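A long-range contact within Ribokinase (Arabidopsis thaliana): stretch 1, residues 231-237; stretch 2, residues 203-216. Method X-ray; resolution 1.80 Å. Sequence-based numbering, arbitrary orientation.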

# COMPACT_ATOMS: atom_id res chain seq x y z
N SER B 231 -10.35 16.12 27.91
CA SER B 231 -9.12 16.85 27.72
C SER B 231 -8.92 17.85 28.83
O SER B 231 -9.83 18.12 29.62
CB SER B 231 -9.15 17.56 26.36
OG SER B 231 -10.14 18.56 26.34
N ALA B 232 -7.74 18.44 28.89
CA ALA B 232 -7.50 19.53 29.82
C ALA B 232 -6.38 20.41 29.31
O ALA B 232 -5.45 19.92 28.66
CB ALA B 232 -7.20 18.99 31.23
N LEU B 233 -6.49 21.70 29.58
CA LEU B 233 -5.49 22.67 29.19
C LEU B 233 -4.84 23.23 30.45
O LEU B 233 -5.50 23.89 31.26
CB LEU B 233 -6.09 23.81 28.37
CG LEU B 233 -5.11 24.90 27.92
CD1 LEU B 233 -4.06 24.36 26.95
CD2 LEU B 233 -5.85 26.07 27.30
N PHE B 234 -3.56 22.94 30.61
CA PHE B 234 -2.77 23.49 31.71
C PHE B 234 -1.94 24.65 31.22
O PHE B 234 -1.20 24.52 30.25
CB PHE B 234 -1.84 22.43 32.32
CG PHE B 234 -2.54 21.24 32.89
CD1 PHE B 234 -3.00 20.21 32.07
CD2 PHE B 234 -2.71 21.11 34.26
CE1 PHE B 234 -3.62 19.10 32.60
CE2 PHE B 234 -3.34 20.00 34.79
CZ PHE B 234 -3.79 19.00 33.97
N ILE B 235 -2.04 25.78 31.91
CA ILE B 235 -1.21 26.94 31.62
C ILE B 235 -0.45 27.29 32.90
O ILE B 235 -1.06 27.40 33.96
CB ILE B 235 -2.04 28.12 31.15
CG1 ILE B 235 -2.84 27.74 29.89
CG2 ILE B 235 -1.16 29.33 30.90
CD1 ILE B 235 -3.76 28.83 29.41
N GLN B 236 0.86 27.44 32.81
CA GLN B 236 1.65 27.69 34.01
C GLN B 236 1.20 28.95 34.74
O GLN B 236 1.05 30.01 34.14
CB GLN B 236 3.14 27.80 33.66
CG GLN B 236 4.02 27.78 34.88
CD GLN B 236 5.45 27.53 34.53
OE1 GLN B 236 5.90 27.89 33.44
NE2 GLN B 236 6.19 26.91 35.44
N GLY B 237 0.95 28.81 36.04
CA GLY B 237 0.52 29.93 36.86
C GLY B 237 -0.99 30.12 36.89
O GLY B 237 -1.51 31.04 37.53
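Stretch 2 (203-216) TFEQISQAVAKCHK

Stretch 2 is a helix from Phe204 to Lys216, lying across the strand formed by residues 231-235. The two run in broadly the same direction. Their axes cross at -41° and come within 9.8 Å of each other. No direct hydrogen bond joins the two stretches, so the contact rests on side-chain packing and one bridging water.

Thr203 precedes the helix and caps it. Its OG1 accepts from Gln206 N at 3.1 Å. It does not reach the strand.

Phe204 opens the helix. Its CA-to-CB bond points sideways, but with chi1 in t the ring end comes nearer to the strand. Phe204 CE1 lies 4.2 Å from Ala232 CB, which sits at the ring edge. Phe204 CZ lies 3.7 Å from Phe234 CZ. The two rings are near parallel, at 24°, but slid apart, with centroids 5.7 Å from each other, so they barely overlap.

Glu205 and Gln206 make no contact with the strand. The CA-to-CB bond of Ile207 points toward the strand, and Ile207 CG2 is 4.1 Å from Phe234 CZ. Ser208 points sideways. Its OG donates to Phe204 O at 2.8 Å, within the helix. The same OG lies 3.6 Å from Phe234 CE2, at the edge of that ring.

Gln209 and Ala210 make no contact. Val211 comes one turn after Ile207 and again points toward the strand. Here the backbones are close, with Val211 CA 7.5 Å from Phe234 CA. Val211 CG1 is 3.5 Å from Phe234 CB. Val211 CG2 sits over one face of the Phe234 ring, 3.9 Å from its centroid, in a CH-pi contact. Phe234 thus meets Phe204, Ile207, Ser208 and Val211, and it has the largest covered area of any residue here.

Ala212, Lys213 and Cys214 make no contact. The Lys213 side chain is not modelled beyond CB.

His215 closes the contact, a turn after Val211. Its CA is 6.7 Å from Gln236 CA, just past the strand. Gln236 CB packs over one face of the imidazole, 3.8 Å from the ring centroid, in a second CH-pi contact. Gln236 NE2 comes to 3.5 Å from His215 CB. The ring edge faces Phe234 O, which is 4.3 Å from His215 CE1. His215 ND1 is hydrogen-bonded elsewhere in the structure. A water donates to His215 O at 2.5 Å and to Gln236 OE1 at 2.7 Å, linking the helix end to the loop. Lys216 points away.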

# COMPACT_ATOMS: atom_id res chain seq x y z
N THR B 203 -4.29 9.05 37.20
CA THR B 203 -5.22 9.92 37.92
C THR B 203 -4.97 11.38 37.56
O THR B 203 -3.88 11.73 37.11
CB THR B 203 -5.09 9.79 39.44
OG1 THR B 203 -3.81 10.28 39.87
CG2 THR B 203 -5.25 8.33 39.87
N PHE B 204 -5.97 12.24 37.79
CA PHE B 204 -5.79 13.64 37.45
C PHE B 204 -4.70 14.30 38.27
O PHE B 204 -3.99 15.18 37.78
CB PHE B 204 -7.10 14.43 37.61
CG PHE B 204 -7.02 15.81 37.01
CD1 PHE B 204 -7.14 16.00 35.64
CD2 PHE B 204 -6.81 16.92 37.81
CE1 PHE B 204 -7.06 17.27 35.08
CE2 PHE B 204 -6.73 18.20 37.26
CZ PHE B 204 -6.86 18.37 35.89
N GLU B 205 -4.56 13.90 39.54
CA GLU B 205 -3.46 14.40 40.35
C GLU B 205 -2.12 14.03 39.70
O GLU B 205 -1.25 14.88 39.56
CB GLU B 205 -3.52 13.83 41.76
CG GLU B 205 -2.34 14.23 42.63
CD GLU B 205 -2.32 15.72 42.95
OE1 GLU B 205 -3.38 16.38 42.83
OE2 GLU B 205 -1.24 16.24 43.31
N GLN B 206 -1.98 12.77 39.31
CA GLN B 206 -0.77 12.31 38.63
C GLN B 206 -0.52 13.08 37.33
O GLN B 206 0.60 13.49 37.04
CB GLN B 206 -0.86 10.80 38.34
CG GLN B 206 -0.66 9.94 39.59
CD GLN B 206 -0.81 8.45 39.32
OE1 GLN B 206 -1.39 8.03 38.32
NE2 GLN B 206 -0.28 7.64 40.24
N ILE B 207 -1.58 13.27 36.56
CA ILE B 207 -1.46 14.02 35.30
C ILE B 207 -0.98 15.44 35.58
O ILE B 207 -0.09 15.94 34.92
CB ILE B 207 -2.79 14.03 34.53
CG1 ILE B 207 -3.10 12.62 34.02
CG2 ILE B 207 -2.77 15.05 33.41
CD1 ILE B 207 -4.52 12.43 33.50
N SER B 208 -1.56 16.09 36.59
CA SER B 208 -1.17 17.45 36.94
C SER B 208 0.30 17.54 37.34
O SER B 208 0.97 18.53 37.04
CB SER B 208 -2.05 17.98 38.08
OG SER B 208 -3.42 17.87 37.71
N GLN B 209 0.78 16.51 38.02
CA GLN B 209 2.18 16.48 38.42
C GLN B 209 3.09 16.12 37.24
O GLN B 209 4.23 16.59 37.16
CB GLN B 209 2.38 15.51 39.58
CG GLN B 209 1.79 16.04 40.89
CD GLN B 209 2.02 17.54 41.06
OE1 GLN B 209 3.15 17.99 41.28
NE2 GLN B 209 0.95 18.32 40.95
N ALA B 210 2.58 15.30 36.33
CA ALA B 210 3.35 15.03 35.11
C ALA B 210 3.48 16.33 34.31
O ALA B 210 4.54 16.61 33.75
CB ALA B 210 2.69 13.93 34.29
N VAL B 211 2.40 17.12 34.29
CA VAL B 211 2.39 18.42 33.61
C VAL B 211 3.32 19.43 34.29
O VAL B 211 3.99 20.22 33.62
CB VAL B 211 0.94 19.00 33.53
CG1 VAL B 211 0.97 20.47 33.12
CG2 VAL B 211 0.07 18.16 32.56
N ALA B 212 3.34 19.42 35.62
CA ALA B 212 4.29 20.26 36.36
C ALA B 212 5.73 19.94 35.92
O ALA B 212 6.54 20.85 35.74
CB ALA B 212 4.12 20.06 37.87
N LYS B 213 6.03 18.66 35.72
CA LYS B 213 7.31 18.25 35.14
C LYS B 213 7.51 18.88 33.76
O LYS B 213 8.60 19.34 33.45
CB LYS B 213 7.39 16.73 35.02
N CYS B 214 6.45 18.93 32.95
CA CYS B 214 6.53 19.59 31.65
C CYS B 214 6.83 21.07 31.79
O CYS B 214 7.56 21.64 31.00
CB CYS B 214 5.24 19.39 30.82
SG CYS B 214 4.95 17.71 30.37
N HIS B 215 6.25 21.72 32.80
CA HIS B 215 6.50 23.14 33.02
C HIS B 215 7.99 23.37 33.36
O HIS B 215 8.54 24.44 33.10
CB HIS B 215 5.63 23.68 34.16
CG HIS B 215 4.17 23.82 33.82
ND1 HIS B 215 3.71 24.07 32.54
CD2 HIS B 215 3.07 23.79 34.61
CE1 HIS B 215 2.40 24.16 32.56
NE2 HIS B 215 1.98 23.99 33.81
N LYS B 216 8.61 22.36 33.98
CA LYS B 216 10.03 22.45 34.36
C LYS B 216 10.91 22.25 33.13
O LYS B 216 11.96 22.87 33.01
CB LYS B 216 10.38 21.42 35.44
CG LYS B 216 9.76 21.70 36.80
CD LYS B 216 10.03 20.56 37.79
CE LYS B 216 9.44 20.84 39.17
NZ LYS B 216 9.61 19.69 40.10
O HOH W 1 7.67 26.49 31.88